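Local coordinates for protein-glutamine gamma-glutamyltransferase 2 (Pagrus major, PDB 1G0D) that probably catalyses the calcium-dependent cross-linking of proteins, joining peptide-bound glutamine to the amino group of a lysine or of a free amine, at residues Y154-I162 against I173-E181; E181-V191 against V253-V264. One frame throughout, in Å; residues are numbered along the deposited sequence.

Interaction 1: residues Y154-I162 against I173-E181; sequences YVMNEDGVI and IPWNYGQFE
Strands 159-162 and 173-176 pair as a two-stranded antiparallel hairpin, continued past its open end by hydrogen bonds between the end of helix 148-156 and the turn at G178-E181; the contact is largely buried, with I162, W175, Y177 and Q179 packed on helix 272-286. Within the hairpin, G160 and W175 form a hydrogen-bonded pair, G160 N meeting W175 O nearly straight (170°) and in the carbonyl plane at 3.0 Å, and I162 with I173 repeats the pattern. Glycine suits position G160, because a CB here would run into Y177 CE2, which already lies 3.3 Å from G160 CA. The Y177 hydroxyl and V161 N share a water.

Beyond the strands, E158 O receives Y177 N (2.7 Å) and, weakly, G178 N. The E158 chain runs extended beyond CG, across the amide of Q179, and its OE2 takes F180 N on the anti side at 2.8 Å; OE1 is paired with R655, which also binds E181, probably offsetting the charge of two nearby carboxylates. Q179 folds back, CG wedged between its backbone N and carbonyl carbon (chi1 57°), which lays CG over the centre of the F180 ring and sends NE2 to two carbonyls: N157 O at 2.8 Å, near the amide plane but well above the carbonyl plane, and V155 O at 3.2 Å. A leucine in place of Q179 would probably leave V155 O without this donor and N157 O dependent on R284. M156 SD makes an oblique Met-aromatic contact with F180, 4.0 Å from CZ. The carbonyls of V155, N157 and E158, in the passage from helix to strand, thus find donors in an amide side chain and turn N-H groups, so polarity is accommodated in a buried place by fixed directional bonds.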
loop_
_atom_site.group_PDB
_atom_site.type_symbol
_atom_site.label_atom_id
_atom_site.label_comp_id
_atom_site.label_asym_id
_atom_site.label_seq_id
_atom_site.Cartn_x
_atom_site.Cartn_y
_atom_site.Cartn_z
ATOM N N TYR A 154 6.652 10.721 3.373
ATOM C CA TYR A 154 6.980 9.562 2.562
ATOM C C TYR A 154 8.078 8.619 3.043
ATOM O O TYR A 154 8.268 7.569 2.442
ATOM C CB TYR A 154 7.277 10.021 1.154
ATOM C CG TYR A 154 6.196 10.906 0.608
ATOM C CD1 TYR A 154 4.848 10.599 0.841
ATOM C CD2 TYR A 154 6.514 12.039 -0.156
ATOM C CE1 TYR A 154 3.849 11.388 0.327
ATOM C CE2 TYR A 154 5.519 12.846 -0.684
ATOM C CZ TYR A 154 4.189 12.509 -0.439
ATOM O OH TYR A 154 3.196 13.258 -1.010
ATOM N N VAL A 155 8.817 8.986 4.087
ATOM C CA VAL A 155 9.837 8.085 4.652
ATOM C C VAL A 155 9.644 7.974 6.159
ATOM O O VAL A 155 9.502 6.888 6.698
ATOM C CB VAL A 155 11.321 8.523 4.462
ATOM C CG1 VAL A 155 12.225 7.546 5.228
ATOM C CG2 VAL A 155 11.722 8.502 3.026
ATOM N N MET A 156 9.600 9.101 6.839
ATOM C CA MET A 156 9.483 9.096 8.285
ATOM C C MET A 156 8.140 8.879 8.934
ATOM O O MET A 156 8.081 8.468 10.076
ATOM C CB MET A 156 10.113 10.376 8.809
ATOM C CG MET A 156 11.583 10.462 8.405
ATOM S SD MET A 156 12.468 9.300 9.369
ATOM C CE MET A 156 13.637 8.857 8.315
ATOM N N ASN A 157 7.049 9.159 8.243
ATOM C CA ASN A 157 5.749 8.954 8.867
ATOM C C ASN A 157 5.356 7.473 8.945
ATOM O O ASN A 157 5.456 6.736 7.958
ATOM C CB ASN A 157 4.685 9.728 8.127
ATOM C CG ASN A 157 3.422 9.778 8.915
ATOM O OD1 ASN A 157 3.263 9.000 9.857
ATOM N ND2 ASN A 157 2.513 10.674 8.560
ATOM N N GLU A 158 4.928 7.023 10.115
ATOM C CA GLU A 158 4.571 5.613 10.277
ATOM C C GLU A 158 3.065 5.340 10.238
ATOM O O GLU A 158 2.626 4.184 10.269
ATOM C CB GLU A 158 5.127 5.070 11.591
ATOM C CG GLU A 158 6.638 4.831 11.641
ATOM C CD GLU A 158 7.113 4.483 13.048
ATOM O OE1 GLU A 158 7.001 5.350 13.954
ATOM O OE2 GLU A 158 7.579 3.342 13.255
ATOM N N ASP A 159 2.281 6.406 10.166
ATOM C CA ASP A 159 0.836 6.299 10.140
ATOM C C ASP A 159 0.344 6.873 8.848
ATOM O O ASP A 159 0.645 8.014 8.528
ATOM C CB ASP A 159 0.241 7.089 11.287
ATOM C CG ASP A 159 0.438 6.410 12.594
ATOM O OD1 ASP A 159 -0.178 5.343 12.756
ATOM O OD2 ASP A 159 1.209 6.925 13.443
ATOM N N GLY A 160 -0.404 6.080 8.104
ATOM C CA GLY A 160 -0.931 6.547 6.844
ATOM C C GLY A 160 -2.439 6.378 6.785
ATOM O O GLY A 160 -3.099 6.061 7.770
ATOM N N VAL A 161 -2.988 6.641 5.617
ATOM C CA VAL A 161 -4.394 6.498 5.396
ATOM C C VAL A 161 -4.477 5.920 3.994
ATOM O O VAL A 161 -3.818 6.428 3.088
ATOM C CB VAL A 161 -5.054 7.891 5.467
ATOM C CG1 VAL A 161 -6.492 7.821 5.050
ATOM C CG2 VAL A 161 -4.961 8.406 6.879
ATOM N N ILE A 162 -5.209 4.824 3.806
ATOM C CA ILE A 162 -5.347 4.271 2.457
ATOM C C ILE A 162 -6.805 4.495 2.056
ATOM O O ILE A 162 -7.697 4.187 2.821
ATOM C CB ILE A 162 -4.993 2.772 2.411
ATOM C CG1 ILE A 162 -3.590 2.566 3.006
ATOM C CG2 ILE A 162 -5.097 2.287 0.994
ATOM C CD1 ILE A 162 -2.920 1.234 2.762
ATOM N N ILE A 173 -9.151 4.377 5.508
ATOM C CA ILE A 173 -8.817 3.493 6.586
ATOM C C ILE A 173 -7.393 3.799 6.967
ATOM O O ILE A 173 -6.498 3.899 6.117
ATOM C CB ILE A 173 -8.955 2.009 6.255
ATOM C CG1 ILE A 173 -7.891 1.609 5.270
ATOM C CG2 ILE A 173 -10.356 1.718 5.754
ATOM C CD1 ILE A 173 -7.092 0.469 5.773
ATOM N N PRO A 174 -7.201 4.126 8.242
ATOM C CA PRO A 174 -5.883 4.420 8.769
ATOM C C PRO A 174 -5.053 3.130 8.725
ATOM O O PRO A 174 -5.613 2.041 8.778
ATOM C CB PRO A 174 -6.186 4.847 10.198
ATOM C CG PRO A 174 -7.445 4.210 10.510
ATOM C CD PRO A 174 -8.229 4.375 9.259
ATOM N N TRP A 175 -3.723 3.251 8.623
ATOM C CA TRP A 175 -2.841 2.087 8.602
ATOM C C TRP A 175 -1.582 2.364 9.408
ATOM O O TRP A 175 -1.008 3.446 9.329
ATOM C CB TRP A 175 -2.460 1.737 7.180
ATOM C CG TRP A 175 -1.914 0.347 7.031
ATOM C CD1 TRP A 175 -0.599 -0.023 7.070
ATOM C CD2 TRP A 175 -2.660 -0.849 6.688
ATOM N NE1 TRP A 175 -0.468 -1.365 6.768
ATOM C CE2 TRP A 175 -1.709 -1.895 6.527
ATOM C CE3 TRP A 175 -4.026 -1.131 6.500
ATOM C CZ2 TRP A 175 -2.093 -3.215 6.178
ATOM C CZ3 TRP A 175 -4.399 -2.438 6.149
ATOM C CH2 TRP A 175 -3.427 -3.461 5.999
ATOM N N ASN A 176 -1.162 1.396 10.204
ATOM C CA ASN A 176 0.044 1.585 10.977
ATOM C C ASN A 176 1.173 0.933 10.179
ATOM O O ASN A 176 1.351 -0.294 10.206
ATOM C CB ASN A 176 -0.140 0.941 12.361
ATOM C CG ASN A 176 1.145 0.870 13.176
ATOM O OD1 ASN A 176 2.153 1.473 12.829
ATOM N ND2 ASN A 176 1.113 0.109 14.266
ATOM N N TYR A 177 1.929 1.739 9.440
ATOM C CA TYR A 177 3.018 1.170 8.655
ATOM C C TYR A 177 4.065 0.586 9.577
ATOM O O TYR A 177 4.771 -0.348 9.203
ATOM C CB TYR A 177 3.660 2.217 7.766
ATOM C CG TYR A 177 2.726 2.767 6.738
ATOM C CD1 TYR A 177 2.065 1.936 5.856
ATOM C CD2 TYR A 177 2.481 4.137 6.667
ATOM C CE1 TYR A 177 1.168 2.459 4.915
ATOM C CE2 TYR A 177 1.607 4.669 5.760
ATOM C CZ TYR A 177 0.947 3.833 4.882
ATOM O OH TYR A 177 0.077 4.400 3.984
ATOM N N GLY A 178 4.169 1.150 10.772
ATOM C CA GLY A 178 5.134 0.675 11.755
ATOM C C GLY A 178 6.519 0.303 11.251
ATOM O O GLY A 178 7.061 -0.680 11.718
ATOM N N GLN A 179 7.115 1.055 10.317
ATOM C CA GLN A 179 8.448 0.695 9.827
ATOM C C GLN A 179 9.575 0.801 10.859
ATOM O O GLN A 179 10.642 0.197 10.684
ATOM C CB GLN A 179 8.824 1.518 8.592
ATOM C CG GLN A 179 8.785 2.995 8.798
ATOM C CD GLN A 179 7.455 3.581 8.430
ATOM O OE1 GLN A 179 6.412 2.892 8.435
ATOM N NE2 GLN A 179 7.467 4.862 8.106
ATOM N N PHE A 180 9.345 1.532 11.948
ATOM C CA PHE A 180 10.382 1.672 12.978
ATOM C C PHE A 180 10.110 0.880 14.251
ATOM O O PHE A 180 10.779 1.092 15.269
ATOM C CB PHE A 180 10.596 3.146 13.322
ATOM C CG PHE A 180 10.968 3.975 12.131
ATOM C CD1 PHE A 180 11.891 3.495 11.193
ATOM C CD2 PHE A 180 10.363 5.196 11.913
ATOM C CE1 PHE A 180 12.197 4.209 10.065
ATOM C CE2 PHE A 180 10.657 5.928 10.796
ATOM C CZ PHE A 180 11.576 5.435 9.862
ATOM N N GLU A 181 9.123 -0.025 14.182
ATOM C CA GLU A 181 8.750 -0.892 15.304
ATOM C C GLU A 181 9.836 -1.925 15.434
ATOM O O GLU A 181 10.540 -2.206 14.478
ATOM C CB GLU A 181 7.406 -1.565 15.054
ATOM C CG GLU A 181 6.212 -0.606 15.123
ATOM C CD GLU A 181 5.901 -0.068 16.525
ATOM O OE1 GLU A 181 4.949 -0.582 17.147
ATOM O OE2 GLU A 181 6.579 0.872 17.002
HETATM O O HOH W 1 -2.448 5.467 11.188
HETATM O O HOH W 2 -0.557 6.740 3.608
#

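Interaction 2: residues E181-V191 against V253-V264; sequences EDYVMDICFEV and VPILQQWSKAGV
I187 is the knob of this helix-helix contact, fitting into a hole formed by L256, Q257, W259 and S260. With CG1 beside the backbone N (chi1 -63°), its two branches separate: CG2 reaches the edge of the W259 ring, 3.6 Å from CZ3, while CD1 turns to the Q257 amide. Isoleucine suits the spot because its short branch CG2 and its longer CG1-CD1 branch fill two directions at once. V191 adds CG2 at 3.7 Å from W259 CH2, and also touches I219 and M222 of helix 212-223. The indole nitrogen of W259 is bonded to R229 O, which helps fix the ring while its carbocyclic end packs against helix 184-191. Nearer the start of both helices, V184 CG2 lies 3.8 Å from V253 CG2, and V184 CG1 meets L256 CD1.

I187 thus makes a single knob-into-hole fit between the segments 184-191 and 253-261, whose axes come within 10.1 Å and are inclined at 59°, within the alpha/beta catalytic core of the transglutaminase fold.

Toward solvent the contact becomes polar and looser. E190, extended with CG opposite its backbone N, passes the W259 ring and accepts S260 OG on the syn lone pair of OE2 at 2.8 Å; the small serine hydroxyl lets the carboxylate come close to the helix. A water donates to both E190 OE1 and S260 O, and V264 CG2 approaches OE1. At the other end, exposed D182 offers its carbonyl oxygen to Q257 NE2 at 2.9 Å, a weak bond bent to 130°; the OE1 side of the same amide faces I187 CD1.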
loop_
_atom_site.group_PDB
_atom_site.type_symbol
_atom_site.label_atom_id
_atom_site.label_comp_id
_atom_site.label_asym_id
_atom_site.label_seq_id
_atom_site.Cartn_x
_atom_site.Cartn_y
_atom_site.Cartn_z
ATOM N N GLU A 181 9.123 -0.025 14.182
ATOM C CA GLU A 181 8.750 -0.892 15.304
ATOM C C GLU A 181 9.836 -1.925 15.434
ATOM O O GLU A 181 10.540 -2.206 14.478
ATOM C CB GLU A 181 7.406 -1.565 15.054
ATOM C CG GLU A 181 6.212 -0.606 15.123
ATOM C CD GLU A 181 5.901 -0.068 16.525
ATOM O OE1 GLU A 181 4.949 -0.582 17.147
ATOM O OE2 GLU A 181 6.579 0.872 17.002
ATOM N N ASP A 182 9.980 -2.516 16.598
ATOM C CA ASP A 182 11.093 -3.430 16.753
ATOM C C ASP A 182 11.231 -4.520 15.754
ATOM O O ASP A 182 10.278 -5.247 15.506
ATOM C CB ASP A 182 11.087 -4.072 18.120
ATOM C CG ASP A 182 11.421 -3.109 19.189
ATOM O OD1 ASP A 182 11.603 -3.542 20.340
ATOM O OD2 ASP A 182 11.490 -1.913 18.870
ATOM N N TYR A 183 12.445 -4.622 15.220
ATOM C CA TYR A 183 12.853 -5.652 14.274
ATOM C C TYR A 183 12.289 -5.629 12.862
ATOM O O TYR A 183 12.665 -6.437 12.012
ATOM C CB TYR A 183 12.624 -7.019 14.907
ATOM C CG TYR A 183 13.118 -7.073 16.328
ATOM C CD1 TYR A 183 12.262 -7.399 17.369
ATOM C CD2 TYR A 183 14.432 -6.737 16.639
ATOM C CE1 TYR A 183 12.694 -7.383 18.682
ATOM C CE2 TYR A 183 14.878 -6.717 17.947
ATOM C CZ TYR A 183 14.002 -7.040 18.963
ATOM O OH TYR A 183 14.428 -7.004 20.268
ATOM N N VAL A 184 11.411 -4.684 12.582
ATOM C CA VAL A 184 10.851 -4.616 11.245
ATOM C C VAL A 184 11.962 -4.349 10.210
ATOM O O VAL A 184 11.821 -4.701 9.028
ATOM C CB VAL A 184 9.790 -3.543 11.182
ATOM C CG1 VAL A 184 9.520 -3.180 9.743
ATOM C CG2 VAL A 184 8.526 -4.045 11.902
ATOM N N MET A 185 13.067 -3.732 10.641
ATOM C CA MET A 185 14.145 -3.468 9.712
ATOM C C MET A 185 14.839 -4.789 9.395
ATOM O O MET A 185 15.177 -5.082 8.251
ATOM C CB MET A 185 15.154 -2.496 10.322
ATOM C CG MET A 185 16.400 -2.297 9.468
ATOM S SD MET A 185 17.779 -1.558 10.321
ATOM C CE MET A 185 18.266 -2.937 11.427
ATOM N N ASP A 186 15.055 -5.593 10.415
ATOM C CA ASP A 186 15.721 -6.863 10.222
ATOM C C ASP A 186 14.953 -7.799 9.306
ATOM O O ASP A 186 15.569 -8.550 8.526
ATOM C CB ASP A 186 15.917 -7.509 11.559
ATOM C CG ASP A 186 16.698 -6.654 12.475
ATOM O OD1 ASP A 186 17.870 -7.007 12.663
ATOM O OD2 ASP A 186 16.155 -5.644 12.997
ATOM N N ILE A 187 13.622 -7.769 9.421
ATOM C CA ILE A 187 12.755 -8.597 8.584
ATOM C C ILE A 187 12.751 -8.067 7.144
ATOM O O ILE A 187 12.588 -8.826 6.188
ATOM C CB ILE A 187 11.292 -8.589 9.056
ATOM C CG1 ILE A 187 11.158 -9.187 10.458
ATOM C CG2 ILE A 187 10.480 -9.418 8.120
ATOM C CD1 ILE A 187 9.904 -8.781 11.204
ATOM N N CYS A 188 12.903 -6.756 6.981
ATOM C CA CYS A 188 12.923 -6.194 5.650
ATOM C C CYS A 188 14.096 -6.796 4.893
ATOM O O CYS A 188 13.895 -7.233 3.774
ATOM C CB CYS A 188 13.014 -4.678 5.708
ATOM S SG CYS A 188 11.463 -3.910 6.162
ATOM N N PHE A 189 15.297 -6.843 5.489
ATOM C CA PHE A 189 16.485 -7.456 4.844
ATOM C C PHE A 189 16.318 -8.964 4.691
ATOM O O PHE A 189 16.981 -9.574 3.870
ATOM C CB PHE A 189 17.779 -7.193 5.635
ATOM C CG PHE A 189 18.329 -5.797 5.454
ATOM C CD1 PHE A 189 18.313 -4.887 6.510
ATOM C CD2 PHE A 189 18.752 -5.359 4.204
ATOM C CE1 PHE A 189 18.697 -3.556 6.318
ATOM C CE2 PHE A 189 19.139 -4.030 4.003
ATOM C CZ PHE A 189 19.108 -3.123 5.059
ATOM N N GLU A 190 15.425 -9.558 5.481
ATOM C CA GLU A 190 15.136 -10.993 5.410
ATOM C C GLU A 190 14.295 -11.288 4.158
ATOM O O GLU A 190 14.407 -12.336 3.518
ATOM C CB GLU A 190 14.355 -11.410 6.650
ATOM C CG GLU A 190 14.469 -12.879 6.941
ATOM C CD GLU A 190 13.573 -13.356 8.067
ATOM O OE1 GLU A 190 13.580 -14.579 8.284
ATOM O OE2 GLU A 190 12.867 -12.551 8.725
ATOM N N VAL A 191 13.412 -10.360 3.825
ATOM C CA VAL A 191 12.590 -10.501 2.638
ATOM C C VAL A 191 13.540 -10.447 1.433
ATOM O O VAL A 191 13.354 -11.145 0.447
ATOM C CB VAL A 191 11.572 -9.331 2.521
ATOM C CG1 VAL A 191 10.813 -9.423 1.206
ATOM C CG2 VAL A 191 10.595 -9.368 3.693
ATOM N N VAL A 253 3.041 -4.469 10.475
ATOM C CA VAL A 253 3.946 -5.206 11.364
ATOM C C VAL A 253 3.491 -6.636 11.776
ATOM O O VAL A 253 4.316 -7.537 11.907
ATOM C CB VAL A 253 4.228 -4.380 12.643
ATOM C CG1 VAL A 253 5.123 -5.165 13.569
ATOM C CG2 VAL A 253 4.865 -3.062 12.285
ATOM N N PRO A 254 2.192 -6.850 12.042
ATOM C CA PRO A 254 1.774 -8.210 12.425
ATOM C C PRO A 254 1.925 -9.247 11.320
ATOM O O PRO A 254 2.176 -10.416 11.578
ATOM C CB PRO A 254 0.325 -8.028 12.869
ATOM C CG PRO A 254 0.196 -6.566 13.177
ATOM C CD PRO A 254 1.063 -5.912 12.131
ATOM N N ILE A 255 1.771 -8.812 10.081
ATOM C CA ILE A 255 1.937 -9.691 8.932
ATOM C C ILE A 255 3.424 -10.053 8.802
ATOM O O ILE A 255 3.772 -11.214 8.592
ATOM C CB ILE A 255 1.515 -8.980 7.647
ATOM C CG1 ILE A 255 0.011 -8.786 7.637
ATOM C CG2 ILE A 255 2.004 -9.729 6.472
ATOM C CD1 ILE A 255 -0.425 -7.715 6.687
ATOM N N LEU A 256 4.296 -9.043 8.910
ATOM C CA LEU A 256 5.740 -9.261 8.808
ATOM C C LEU A 256 6.290 -10.108 9.963
ATOM O O LEU A 256 7.072 -11.030 9.740
ATOM C CB LEU A 256 6.488 -7.923 8.727
ATOM C CG LEU A 256 6.223 -7.017 7.505
ATOM C CD1 LEU A 256 6.937 -5.666 7.666
ATOM C CD2 LEU A 256 6.723 -7.688 6.246
ATOM N N GLN A 257 5.882 -9.838 11.197
ATOM C CA GLN A 257 6.412 -10.647 12.284
ATOM C C GLN A 257 5.946 -12.100 12.115
ATOM O O GLN A 257 6.708 -13.034 12.374
ATOM C CB GLN A 257 5.994 -10.091 13.657
ATOM C CG GLN A 257 6.429 -8.644 13.968
ATOM C CD GLN A 257 7.953 -8.456 14.257
ATOM O OE1 GLN A 257 8.761 -9.377 14.087
ATOM N NE2 GLN A 257 8.336 -7.246 14.698
ATOM N N GLN A 258 4.713 -12.286 11.649
ATOM C CA GLN A 258 4.140 -13.622 11.441
ATOM C C GLN A 258 4.875 -14.402 10.351
ATOM O O GLN A 258 5.174 -15.576 10.521
ATOM C CB GLN A 258 2.666 -13.484 11.080
ATOM C CG GLN A 258 1.892 -14.780 11.106
ATOM C CD GLN A 258 0.371 -14.598 10.890
ATOM O OE1 GLN A 258 -0.217 -15.280 10.031
ATOM N NE2 GLN A 258 -0.264 -13.692 11.671
ATOM N N TRP A 259 5.138 -13.738 9.223
ATOM C CA TRP A 259 5.878 -14.305 8.094
ATOM C C TRP A 259 7.292 -14.786 8.531
ATOM O O TRP A 259 7.744 -15.878 8.189
ATOM C CB TRP A 259 6.023 -13.225 7.013
ATOM C CG TRP A 259 6.927 -13.605 5.891
ATOM C CD1 TRP A 259 6.596 -14.354 4.798
ATOM C CD2 TRP A 259 8.315 -13.231 5.716
ATOM N NE1 TRP A 259 7.682 -14.474 3.948
ATOM C CE2 TRP A 259 8.747 -13.799 4.485
ATOM C CE3 TRP A 259 9.225 -12.478 6.471
ATOM C CZ2 TRP A 259 10.049 -13.631 4.001
ATOM C CZ3 TRP A 259 10.522 -12.310 5.983
ATOM C CH2 TRP A 259 10.917 -12.886 4.758
ATOM N N SER A 260 8.008 -13.949 9.269
ATOM C CA SER A 260 9.332 -14.307 9.727
ATOM C C SER A 260 9.273 -15.316 10.867
ATOM O O SER A 260 9.981 -16.303 10.874
ATOM C CB SER A 260 10.056 -13.066 10.204
ATOM O OG SER A 260 11.271 -13.443 10.810
ATOM N N LYS A 261 8.439 -15.042 11.858
ATOM C CA LYS A 261 8.296 -15.938 12.990
ATOM C C LYS A 261 8.082 -17.372 12.532
ATOM O O LYS A 261 8.711 -18.276 13.061
ATOM C CB LYS A 261 7.110 -15.516 13.858
ATOM C CG LYS A 261 7.462 -15.142 15.279
ATOM C CD LYS A 261 8.367 -13.913 15.320
ATOM C CE LYS A 261 8.138 -13.112 16.584
ATOM N NZ LYS A 261 6.772 -12.536 16.545
ATOM N N ALA A 262 7.182 -17.572 11.558
ATOM C CA ALA A 262 6.840 -18.902 11.006
ATOM C C ALA A 262 7.875 -19.522 10.102
ATOM O O ALA A 262 7.600 -20.537 9.497
ATOM C CB ALA A 262 5.537 -18.828 10.238
ATOM N N GLY A 263 9.043 -18.910 9.992
ATOM C CA GLY A 263 10.088 -19.433 9.131
ATOM C C GLY A 263 9.894 -18.976 7.690
ATOM O O GLY A 263 10.117 -19.734 6.759
ATOM N N VAL A 264 9.502 -17.725 7.488
ATOM C CA VAL A 264 9.281 -17.255 6.141
ATOM C C VAL A 264 8.198 -18.168 5.506
ATOM O O VAL A 264 8.467 -19.164 4.809
ATOM C CB VAL A 264 10.618 -17.260 5.374
ATOM C CG1 VAL A 264 10.406 -16.861 3.947
ATOM C CG2 VAL A 264 11.551 -16.269 6.014
HETATM O O HOH W 3 12.317 -16.248 10.036
#

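Overall arrangement
Interaction 1 is largely buried, whereas interaction 2 runs from a buried interior to a partly exposed edge. They are consecutive along the chain and share E181: the turn that ends 173-181 leads, through a second turn at E181-V184, into helix 184-193. They also touch, G178 O lying against V184 CG2 and V253 CG2, so the start of both helices rests on the turn of interaction 1. Helix 272-286, which begins with the active-site C272, borders both contacts. Their chemistry differs with their elements: the hairpin and its turn are held chiefly by directional bonds to backbone groups, while the helix pair relies on interlocking aliphatic and indole surfaces, with the polar bonds between its segments, and the water, toward its edges.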